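Local coordinates for protein putative dehydrogenase (Pseudomonas fluorescens, PDB 6UUG) that acts as the methanesulfinate monooxygenase MsuC of a two-component flavin-dependent system in bacterial sulfur assimilation, built on an acyl-CoA dehydrogenase-like fold, at residues 39-44 and 94-98; 103-108 and 255-259; 158-164 and 222-228. All coordinates share one frame; numbering follows the deposited sequence. Where two conformers were deposited one is given.

Contact 1. Residues 39-44 and 94-98; sequences LAAEFA and EFAKV
Val98 overlaps the flank of helix 32-53 at Ala40, where its CG2 lies 3.8 Å from Ala40 O and 3.9 Å from Ala40 CB. The same methyl also meets CB of Phe43. The other branch, CG1, reaches one turn further along the helix to Ala44 CB at 4.1 Å. Val98 CG1 stands anti to the carbonyl carbon (chi1 -61°), and this splays the two methyls over Ala40 and Ala44. Small residues at both positions let the chain come close: the CA atoms of Ala44 and Val98 are 5.5 Å apart.

Phe95 carries the other half of the contact. Its CE1 lies 4.0 Å from Phe43 CE2. The two rings meet obliquely, their planes inclined at 48°. Leu39 reaches the same end of the Phe95 ring, with CD1 4.1 Å from Phe95 CZ. The backbone N of Ala40 sits at the ring edge, near its plane, at 4.4 Å from Phe95 CE1. No hydrogen bond crosses between the segments, and the grip is apolar.

Further residues close round the aromatic pair. Leu64 of helix 58-67 touches Leu39 and Phe95, and Ile102 of helix 100-119 touches Phe43. Phe106 meets Phe95 edge-to-face. This is packing of helix 32-53 against the last turn of helix 85-96 and the residues that follow it, within the all-helical N-terminal domain of the acyl-CoA dehydrogenase fold.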
loop_
_atom_site.group_PDB
_atom_site.type_symbol
_atom_site.label_atom_id
_atom_site.label_comp_id
_atom_site.label_asym_id
_atom_site.label_seq_id
_atom_site.Cartn_x
_atom_site.Cartn_y
_atom_site.Cartn_z
ATOM N N LEU A 39 6.740 -30.230 21.648
ATOM C CA LEU A 39 7.136 -30.810 20.369
ATOM C C LEU A 39 7.684 -29.745 19.433
ATOM O O LEU A 39 8.690 -29.963 18.746
ATOM C CB LEU A 39 5.940 -31.497 19.702
ATOM C CG LEU A 39 5.460 -32.869 20.147
ATOM C CD1 LEU A 39 4.210 -33.211 19.361
ATOM C CD2 LEU A 39 6.552 -33.888 19.891
ATOM N N ALA A 40 6.996 -28.600 19.361
ATOM C CA ALA A 40 7.441 -27.506 18.503
ATOM C C ALA A 40 8.871 -27.092 18.832
ATOM O O ALA A 40 9.668 -26.814 17.931
ATOM C CB ALA A 40 6.486 -26.318 18.645
ATOM N N ALA A 41 9.212 -27.041 20.124
ATOM C CA ALA A 41 10.583 -26.720 20.516
ATOM C C ALA A 41 11.574 -27.736 19.951
ATOM O O ALA A 41 12.650 -27.362 19.461
ATOM C CB ALA A 41 10.685 -26.648 22.041
ATOM N N GLU A 42 11.231 -29.025 20.009
ATOM C CA GLU A 42 12.098 -30.048 19.433
ATOM C C GLU A 42 12.156 -29.922 17.915
ATOM O O GLU A 42 13.236 -30.036 17.319
ATOM C CB GLU A 42 11.616 -31.446 19.838
ATOM C CG GLU A 42 11.669 -31.707 21.332
ATOM N N PHE A 43 11.007 -29.678 17.273
ATOM C CA PHE A 43 11.003 -29.492 15.825
ATOM C C PHE A 43 11.885 -28.315 15.422
ATOM O O PHE A 43 12.588 -28.378 14.408
ATOM C CB PHE A 43 9.575 -29.272 15.314
ATOM C CG PHE A 43 8.666 -30.466 15.466
ATOM C CD1 PHE A 43 9.180 -31.742 15.675
ATOM C CD2 PHE A 43 7.292 -30.307 15.381
ATOM C CE1 PHE A 43 8.344 -32.826 15.809
ATOM C CE2 PHE A 43 6.444 -31.394 15.521
ATOM C CZ PHE A 43 6.968 -32.651 15.729
ATOM N N ALA A 44 11.865 -27.235 16.210
ATOM C CA ALA A 44 12.603 -26.029 15.840
ATOM C C ALA A 44 14.099 -26.290 15.732
ATOM O O ALA A 44 14.797 -25.590 14.992
ATOM C CB ALA A 44 12.345 -24.913 16.853
ATOM N N GLU A 94 0.272 -23.417 16.267
ATOM C CA GLU A 94 1.495 -23.516 17.060
ATOM C C GLU A 94 2.601 -24.237 16.298
ATOM O O GLU A 94 3.764 -23.826 16.345
ATOM C CB GLU A 94 1.204 -24.235 18.377
ATOM C CG GLU A 94 2.375 -24.213 19.341
ATOM C CD GLU A 94 2.605 -22.844 19.958
ATOM O OE1 GLU A 94 1.648 -22.044 20.036
ATOM O OE2 GLU A 94 3.750 -22.568 20.372
ATOM N N PHE A 95 2.259 -25.321 15.590
ATOM C CA PHE A 95 3.268 -26.007 14.782
ATOM C C PHE A 95 3.765 -25.102 13.661
ATOM O O PHE A 95 4.965 -25.059 13.372
ATOM C CB PHE A 95 2.711 -27.298 14.189
ATOM C CG PHE A 95 2.547 -28.414 15.185
ATOM C CD1 PHE A 95 3.428 -28.549 16.244
ATOM C CD2 PHE A 95 1.512 -29.320 15.053
ATOM C CE1 PHE A 95 3.270 -29.585 17.171
ATOM C CE2 PHE A 95 1.357 -30.361 15.967
ATOM C CZ PHE A 95 2.239 -30.483 17.020
ATOM N N ALA A 96 2.857 -24.339 13.047
ATOM C CA ALA A 96 3.224 -23.502 11.907
ATOM C C ALA A 96 4.216 -22.401 12.264
ATOM O O ALA A 96 4.909 -21.901 11.369
ATOM C CB ALA A 96 1.968 -22.895 11.280
ATOM N N LYS A 97 4.307 -22.019 13.541
ATOM C CA LYS A 97 5.308 -21.035 13.936
ATOM C C LYS A 97 6.721 -21.538 13.664
ATOM O O LYS A 97 7.616 -20.731 13.372
ATOM C CB LYS A 97 5.161 -20.689 15.414
ATOM C CG LYS A 97 3.868 -20.008 15.775
ATOM C CD LYS A 97 3.755 -19.849 17.297
ATOM C CE LYS A 97 2.450 -19.233 17.662
ATOM N NZ LYS A 97 2.420 -18.857 19.123
ATOM N N VAL A 98 6.936 -22.857 13.727
ATOM C CA VAL A 98 8.278 -23.424 13.619
ATOM C C VAL A 98 8.421 -24.287 12.367
ATOM O O VAL A 98 9.521 -24.410 11.814
ATOM C CB VAL A 98 8.648 -24.244 14.875
ATOM C CG1 VAL A 98 8.638 -23.367 16.115
ATOM C CG2 VAL A 98 7.707 -25.416 15.052
#

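Contact 2. Residues 103-108 and 255-259; sequences AHVFGF and TFTHM
Phe256 meets both His104 and Phe108. Its edge is turned to the face of His104, with CE1 3.9 Å from His104 CE1 and the planes at 80°. In turn Phe108 directs its own edge at the face of Phe256, and the two CZ atoms are 3.8 Å apart. Both pairs are offset edge-to-face, and the three rings form an aromatic cluster. Within its helix, His104 also places NE2 over the centre of the Phe108 ring.

Met259 packs against the base of His104. It has two conformers. In one of them the chain bends at chi3 (51°), which brings CE to 3.8 Å from His104 CB, with the sulfur oblique to the imidazole.

Segments 103-108 and 255-259 run nearly antiparallel, at 154°, and join the N-terminal helical domain to the C-terminal helical domain of the acyl-CoA dehydrogenase fold. Their approach is close at Gly107, whose CA lies 3.9 Å from Thr255 CG2. A side chain at Gly107 would run into that methyl. Beside it, one water donates to both Gly107 O and Thr255 OG1, each at 2.9 Å.

Further out, Thr255 OG1 is also bonded to Ile251 O, one turn back. Gln213 NE2 is hydrogen-bonded to His104 ND1, which positions the imidazole, and the Gln213 side chain also touches Met259. Gln386 of helix 378-386 touches both His104 and Phe256.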
loop_
_atom_site.group_PDB
_atom_site.type_symbol
_atom_site.label_atom_id
_atom_site.label_comp_id
_atom_site.label_asym_id
_atom_site.label_seq_id
_atom_site.Cartn_x
_atom_site.Cartn_y
_atom_site.Cartn_z
ATOM N N ALA A 103 2.873 -28.579 10.280
ATOM C CA ALA A 103 1.549 -28.039 10.576
ATOM C C ALA A 103 0.546 -28.458 9.512
ATOM O O ALA A 103 -0.603 -28.791 9.828
ATOM C CB ALA A 103 1.610 -26.516 10.684
ATOM N N HIS A 104 0.974 -28.458 8.247
ATOM C CA HIS A 104 0.096 -28.800 7.127
ATOM C C HIS A 104 -0.360 -30.252 7.184
ATOM O O HIS A 104 -1.553 -30.541 7.057
ATOM C CB HIS A 104 0.837 -28.516 5.822
ATOM C CG HIS A 104 -0.014 -28.562 4.589
ATOM N ND1 HIS A 104 0.304 -27.838 3.460
ATOM C CD2 HIS A 104 -1.142 -29.247 4.289
ATOM C CE1 HIS A 104 -0.594 -28.072 2.519
ATOM N NE2 HIS A 104 -1.481 -28.926 2.994
ATOM N N VAL A 105 0.577 -31.188 7.335
ATOM C CA VAL A 105 0.160 -32.587 7.335
ATOM C C VAL A 105 -0.614 -32.917 8.598
ATOM O O VAL A 105 -1.509 -33.760 8.563
ATOM C CB VAL A 105 1.360 -33.532 7.153
ATOM C CG1 VAL A 105 1.887 -33.402 5.728
ATOM C CG2 VAL A 105 2.427 -33.257 8.185
ATOM N N PHE A 106 -0.294 -32.269 9.724
ATOM C CA PHE A 106 -1.076 -32.477 10.947
ATOM C C PHE A 106 -2.499 -31.952 10.777
ATOM O O PHE A 106 -3.476 -32.654 11.079
ATOM C CB PHE A 106 -0.379 -31.803 12.134
ATOM C CG PHE A 106 -1.120 -31.946 13.437
ATOM C CD1 PHE A 106 -1.037 -33.124 14.166
ATOM C CD2 PHE A 106 -1.896 -30.909 13.931
ATOM C CE1 PHE A 106 -1.711 -33.266 15.366
ATOM C CE2 PHE A 106 -2.581 -31.046 15.139
ATOM C CZ PHE A 106 -2.485 -32.231 15.858
ATOM N N GLY A 107 -2.635 -30.718 10.287
ATOM C CA GLY A 107 -3.959 -30.168 10.049
ATOM C C GLY A 107 -4.754 -30.961 9.029
ATOM O O GLY A 107 -5.955 -31.190 9.209
ATOM N N PHE A 108 -4.096 -31.423 7.960
ATOM C CA PHE A 108 -4.815 -32.210 6.964
ATOM C C PHE A 108 -5.218 -33.579 7.506
ATOM O O PHE A 108 -6.273 -34.093 7.137
ATOM C CB PHE A 108 -3.978 -32.347 5.694
ATOM C CG PHE A 108 -4.397 -31.406 4.608
ATOM C CD1 PHE A 108 -4.754 -30.106 4.906
ATOM C CD2 PHE A 108 -4.436 -31.821 3.285
ATOM C CE1 PHE A 108 -5.151 -29.228 3.902
ATOM C CE2 PHE A 108 -4.827 -30.951 2.280
ATOM C CZ PHE A 108 -5.182 -29.653 2.591
ATOM N N THR A 255 -8.171 -24.226 8.403
ATOM C CA THR A 255 -6.900 -24.887 8.709
ATOM C C THR A 255 -5.743 -24.152 8.046
ATOM O O THR A 255 -4.746 -23.824 8.703
ATOM C CB THR A 255 -6.951 -26.355 8.265
ATOM O OG1 THR A 255 -7.946 -27.054 9.032
ATOM C CG2 THR A 255 -5.595 -27.039 8.457
ATOM N N PHE A 256 -5.878 -23.858 6.743
ATOM C CA PHE A 256 -4.886 -23.030 6.056
ATOM C C PHE A 256 -4.720 -21.693 6.751
ATOM O O PHE A 256 -3.599 -21.207 6.916
ATOM C CB PHE A 256 -5.296 -22.779 4.601
ATOM C CG PHE A 256 -4.984 -23.914 3.678
ATOM C CD1 PHE A 256 -3.684 -24.370 3.547
ATOM C CD2 PHE A 256 -5.976 -24.481 2.901
ATOM C CE1 PHE A 256 -3.385 -25.413 2.682
ATOM C CE2 PHE A 256 -5.688 -25.521 2.032
ATOM C CZ PHE A 256 -4.387 -25.988 1.926
ATOM N N THR A 257 -5.840 -21.079 7.154
ATOM C CA THR A 257 -5.788 -19.755 7.764
ATOM C C THR A 257 -4.973 -19.774 9.050
ATOM O O THR A 257 -4.169 -18.867 9.291
ATOM C CB THR A 257 -7.203 -19.229 8.034
ATOM O OG1 THR A 257 -7.918 -19.106 6.798
ATOM C CG2 THR A 257 -7.148 -17.847 8.690
ATOM N N HIS A 258 -5.189 -20.785 9.904
ATOM C CA HIS A 258 -4.394 -20.895 11.127
ATOM C C HIS A 258 -2.920 -21.113 10.812
ATOM O O HIS A 258 -2.046 -20.633 11.550
ATOM C CB HIS A 258 -4.929 -22.031 12.008
ATOM C CG HIS A 258 -6.099 -21.638 12.846
ATOM N ND1 HIS A 258 -7.361 -21.450 12.335
ATOM C CD2 HIS A 258 -6.186 -21.389 14.179
ATOM C CE1 HIS A 258 -8.182 -21.107 13.319
ATOM N NE2 HIS A 258 -7.492 -21.065 14.449
ATOM N N MET A 259 -2.624 -21.868 9.745
ATOM C CA MET A 259 -1.242 -22.029 9.290
ATOM C C MET A 259 -0.628 -20.685 8.923
ATOM O O MET A 259 0.522 -20.389 9.286
ATOM C CB MET A 259 -1.174 -22.967 8.075
ATOM C CG MET A 259 -1.438 -24.434 8.339
ATOM S SD MET A 259 -1.677 -25.366 6.792
ATOM C CE MET A 259 -0.233 -24.877 5.857
HETATM O O HOH W 1 -7.226 -29.208 10.871
#

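Contact 3. Residues 158-164 and 222-228; sequences WREFSGK and TFERVRV
The Trp158 indole carries the guanidinium of Arg227 flat on one face, with planes 18° apart and centres 4.0 Å apart. Arg227 is extended from CG to NE, with CG anti to the backbone N (chi1 176°), which carries its guanidinium out over the indole. Arg227 NH2 lies over the six-membered ring, nearest CE3, and CD makes a CH-pi contact over the five-membered ring. Arg227 NE also forms a salt bridge with Glu229. At the indole edge, NE1 donates to Glu160 OE2 at 2.9 Å. This bond is nearly straight and lies in the ring plane, but it meets the carboxylate on its anti side. OE2 also forms a salt bridge with Arg225 NH2 (2.7 Å), and OE1 lies close to Arg225 NE; the carboxylate and guanidinium planes are 67° apart. Replacing Trp158 by an alanine is likely to strip the Arg227 guanidinium of its stacking surface and Glu160 OE2 of its indole donor, leaving these groups to the salt bridges with Glu229 and Arg225.

The Phe161 ring is on the face of the sheet opposite Glu160 and Arg227. Val228 CG2 sits over its centre, 3.8 Å from the centroid. Phe161 CB touches Phe223 CD2.

Paired backbone bonds join Arg159 with Val228, Phe161 with Val226 and Gly163 with Phe223. Between the last two pairs the register slips by one residue. There Ser162 OG accepts Arg225 N at 3.1 Å, through a bent bond. Gly163 has backbone angles that a side chain would not tolerate. Beyond it, Lys164 NZ donates to Thr222 OG1 at 2.8 Å, and His205 also bonds that hydroxyl. This is an antiparallel strand pair interrupted by a beta bulge, in the middle beta domain of the acyl-CoA dehydrogenase fold.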
loop_
_atom_site.group_PDB
_atom_site.type_symbol
_atom_site.label_atom_id
_atom_site.label_comp_id
_atom_site.label_asym_id
_atom_site.label_seq_id
_atom_site.Cartn_x
_atom_site.Cartn_y
_atom_site.Cartn_z
ATOM N N TRP A 158 -17.580 -54.966 -6.523
ATOM C CA TRP A 158 -16.798 -53.875 -5.966
ATOM C C TRP A 158 -16.538 -52.844 -7.057
ATOM O O TRP A 158 -16.873 -53.048 -8.228
ATOM C CB TRP A 158 -15.489 -54.392 -5.373
ATOM C CG TRP A 158 -14.557 -54.968 -6.396
ATOM C CD1 TRP A 158 -13.646 -54.289 -7.152
ATOM C CD2 TRP A 158 -14.439 -56.346 -6.767
ATOM N NE1 TRP A 158 -12.970 -55.158 -7.975
ATOM C CE2 TRP A 158 -13.436 -56.427 -7.754
ATOM C CE3 TRP A 158 -15.084 -57.518 -6.359
ATOM C CZ2 TRP A 158 -13.064 -57.636 -8.341
ATOM C CZ3 TRP A 158 -14.711 -58.715 -6.940
ATOM C CH2 TRP A 158 -13.712 -58.766 -7.919
ATOM N N ARG A 159 -15.927 -51.734 -6.665
ATOM C CA ARG A 159 -15.496 -50.708 -7.600
ATOM C C ARG A 159 -13.974 -50.625 -7.610
ATOM O O ARG A 159 -13.291 -51.154 -6.729
ATOM C CB ARG A 159 -16.115 -49.354 -7.244
ATOM C CG ARG A 159 -17.624 -49.404 -7.148
ATOM C CD ARG A 159 -18.167 -48.130 -6.547
ATOM N NE ARG A 159 -19.524 -48.302 -6.046
ATOM C CZ ARG A 159 -20.561 -47.568 -6.428
ATOM N NH1 ARG A 159 -21.761 -47.800 -5.909
ATOM N NH2 ARG A 159 -20.396 -46.598 -7.318
ATOM N N GLU A 160 -13.435 -49.953 -8.624
ATOM C CA GLU A 160 -11.991 -49.819 -8.758
ATOM C C GLU A 160 -11.646 -48.405 -9.196
ATOM O O GLU A 160 -12.234 -47.886 -10.151
ATOM C CB GLU A 160 -11.428 -50.836 -9.760
ATOM C CG GLU A 160 -11.332 -52.244 -9.199
ATOM C CD GLU A 160 -10.809 -53.256 -10.205
ATOM O OE1 GLU A 160 -10.347 -52.852 -11.294
ATOM O OE2 GLU A 160 -10.868 -54.465 -9.898
ATOM N N PHE A 161 -10.691 -47.789 -8.497
ATOM C CA PHE A 161 -10.144 -46.497 -8.900
ATOM C C PHE A 161 -8.913 -46.736 -9.764
ATOM O O PHE A 161 -8.047 -47.539 -9.403
ATOM C CB PHE A 161 -9.751 -45.635 -7.693
ATOM C CG PHE A 161 -10.913 -45.130 -6.862
ATOM C CD1 PHE A 161 -12.212 -45.564 -7.082
ATOM C CD2 PHE A 161 -10.688 -44.209 -5.845
ATOM C CE1 PHE A 161 -13.258 -45.098 -6.303
ATOM C CE2 PHE A 161 -11.732 -43.736 -5.066
ATOM C CZ PHE A 161 -13.017 -44.179 -5.296
ATOM N N SER A 162 -8.837 -46.036 -10.895
ATOM C CA SER A 162 -7.697 -46.124 -11.799
ATOM C C SER A 162 -7.385 -44.745 -12.359
ATOM O O SER A 162 -8.294 -44.011 -12.752
ATOM C CB SER A 162 -7.963 -47.100 -12.959
ATOM O OG SER A 162 -8.116 -48.427 -12.494
ATOM N N GLY A 163 -6.106 -44.398 -12.397
ATOM C CA GLY A 163 -5.679 -43.133 -12.949
ATOM C C GLY A 163 -4.579 -42.532 -12.104
ATOM O O GLY A 163 -3.997 -43.187 -11.241
ATOM N N LYS A 164 -4.287 -41.263 -12.359
ATOM C CA LYS A 164 -3.221 -40.567 -11.656
ATOM C C LYS A 164 -3.790 -39.393 -10.870
ATOM O O LYS A 164 -4.868 -38.879 -11.185
ATOM C CB LYS A 164 -2.139 -40.088 -12.634
ATOM C CG LYS A 164 -1.412 -41.236 -13.320
ATOM C CD LYS A 164 -0.331 -40.745 -14.263
ATOM C CE LYS A 164 0.424 -41.917 -14.878
ATOM N NZ LYS A 164 1.080 -42.771 -13.844
ATOM N N THR A 222 -0.220 -42.983 -8.413
ATOM C CA THR A 222 -0.814 -43.757 -9.495
ATOM C C THR A 222 -1.706 -44.836 -8.894
ATOM O O THR A 222 -1.269 -45.583 -8.014
ATOM C CB THR A 222 0.261 -44.393 -10.385
ATOM O OG1 THR A 222 0.949 -43.371 -11.116
ATOM C CG2 THR A 222 -0.366 -45.369 -11.371
ATOM N N PHE A 223 -2.958 -44.889 -9.354
ATOM C CA PHE A 223 -3.942 -45.889 -8.950
ATOM C C PHE A 223 -4.100 -46.903 -10.077
ATOM O O PHE A 223 -4.513 -46.542 -11.184
ATOM C CB PHE A 223 -5.293 -45.235 -8.640
ATOM C CG PHE A 223 -5.342 -44.526 -7.316
ATOM C CD1 PHE A 223 -4.742 -43.290 -7.150
ATOM C CD2 PHE A 223 -6.009 -45.090 -6.243
ATOM C CE1 PHE A 223 -4.790 -42.642 -5.926
ATOM C CE2 PHE A 223 -6.063 -44.449 -5.020
ATOM C CZ PHE A 223 -5.455 -43.228 -4.860
ATOM N N GLU A 224 -3.795 -48.167 -9.792
ATOM C CA GLU A 224 -3.880 -49.249 -10.772
ATOM C C GLU A 224 -4.916 -50.263 -10.290
ATOM O O GLU A 224 -4.601 -51.126 -9.467
ATOM C CB GLU A 224 -2.517 -49.909 -10.971
ATOM C CG GLU A 224 -2.460 -50.835 -12.172
ATOM C CD GLU A 224 -2.473 -50.074 -13.484
ATOM O OE1 GLU A 224 -1.499 -49.335 -13.751
ATOM O OE2 GLU A 224 -3.464 -50.206 -14.240
ATOM N N ARG A 225 -6.145 -50.150 -10.802
ATOM C CA ARG A 225 -7.254 -51.043 -10.447
ATOM C C ARG A 225 -7.367 -51.221 -8.931
ATOM O O ARG A 225 -7.451 -52.337 -8.411
ATOM C CB ARG A 225 -7.113 -52.397 -11.149
ATOM C CG ARG A 225 -7.268 -52.326 -12.662
ATOM C CD ARG A 225 -7.410 -53.707 -13.303
ATOM N NE ARG A 225 -8.623 -54.399 -12.870
ATOM C CZ ARG A 225 -8.629 -55.531 -12.170
ATOM N NH1 ARG A 225 -7.483 -56.108 -11.832
ATOM N NH2 ARG A 225 -9.781 -56.090 -11.814
ATOM N N VAL A 226 -7.375 -50.100 -8.214
ATOM C CA VAL A 226 -7.405 -50.140 -6.755
ATOM C C VAL A 226 -8.823 -50.446 -6.303
ATOM O O VAL A 226 -9.754 -49.685 -6.590
ATOM C CB VAL A 226 -6.915 -48.819 -6.148
ATOM C CG1 VAL A 226 -7.057 -48.864 -4.628
ATOM C CG2 VAL A 226 -5.484 -48.544 -6.569
ATOM N N ARG A 227 -8.987 -51.546 -5.575
ATOM C CA ARG A 227 -10.318 -51.969 -5.164
ATOM C C ARG A 227 -10.855 -51.066 -4.058
ATOM O O ARG A 227 -10.123 -50.680 -3.139
ATOM C CB ARG A 227 -10.288 -53.424 -4.697
ATOM C CG ARG A 227 -11.618 -53.909 -4.159
ATOM C CD ARG A 227 -11.603 -55.403 -3.849
ATOM N NE ARG A 227 -12.874 -55.832 -3.270
ATOM C CZ ARG A 227 -13.408 -57.038 -3.445
ATOM N NH1 ARG A 227 -14.572 -57.344 -2.884
ATOM N NH2 ARG A 227 -12.777 -57.935 -4.189
ATOM N N VAL A 228 -12.139 -50.716 -4.156
ATOM C CA VAL A 228 -12.821 -49.894 -3.157
ATOM C C VAL A 228 -14.165 -50.539 -2.827
ATOM O O VAL A 228 -15.006 -50.720 -3.717
ATOM C CB VAL A 228 -13.016 -48.444 -3.642
ATOM C CG1 VAL A 228 -13.719 -47.625 -2.585
ATOM C CG2 VAL A 228 -11.669 -47.814 -3.968
#

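How the contacts relate
Contacts 1 and 2 adjoin, with centres about 13 Å apart. They meet where helix 85-96 and helix 100-119 follow each other: Ala96 N lies 3.4 Å from Ala103 CB. Ala96 CB also lies 3.5 Å from Met259 O, which ties contact 1 to the partner helix of contact 2. Contact 2 sits near the centre of the chain and carries the packing on to helix 247-277. Contact 3 belongs to the beta region. Its centre is about 28 Å from that of contact 2 and about 37 Å from that of contact 1, and it touches neither. Along the chain it is nested inside the loop closed by contact 2. Helix 247-277 follows strand 221-228 and leads back to the helical body.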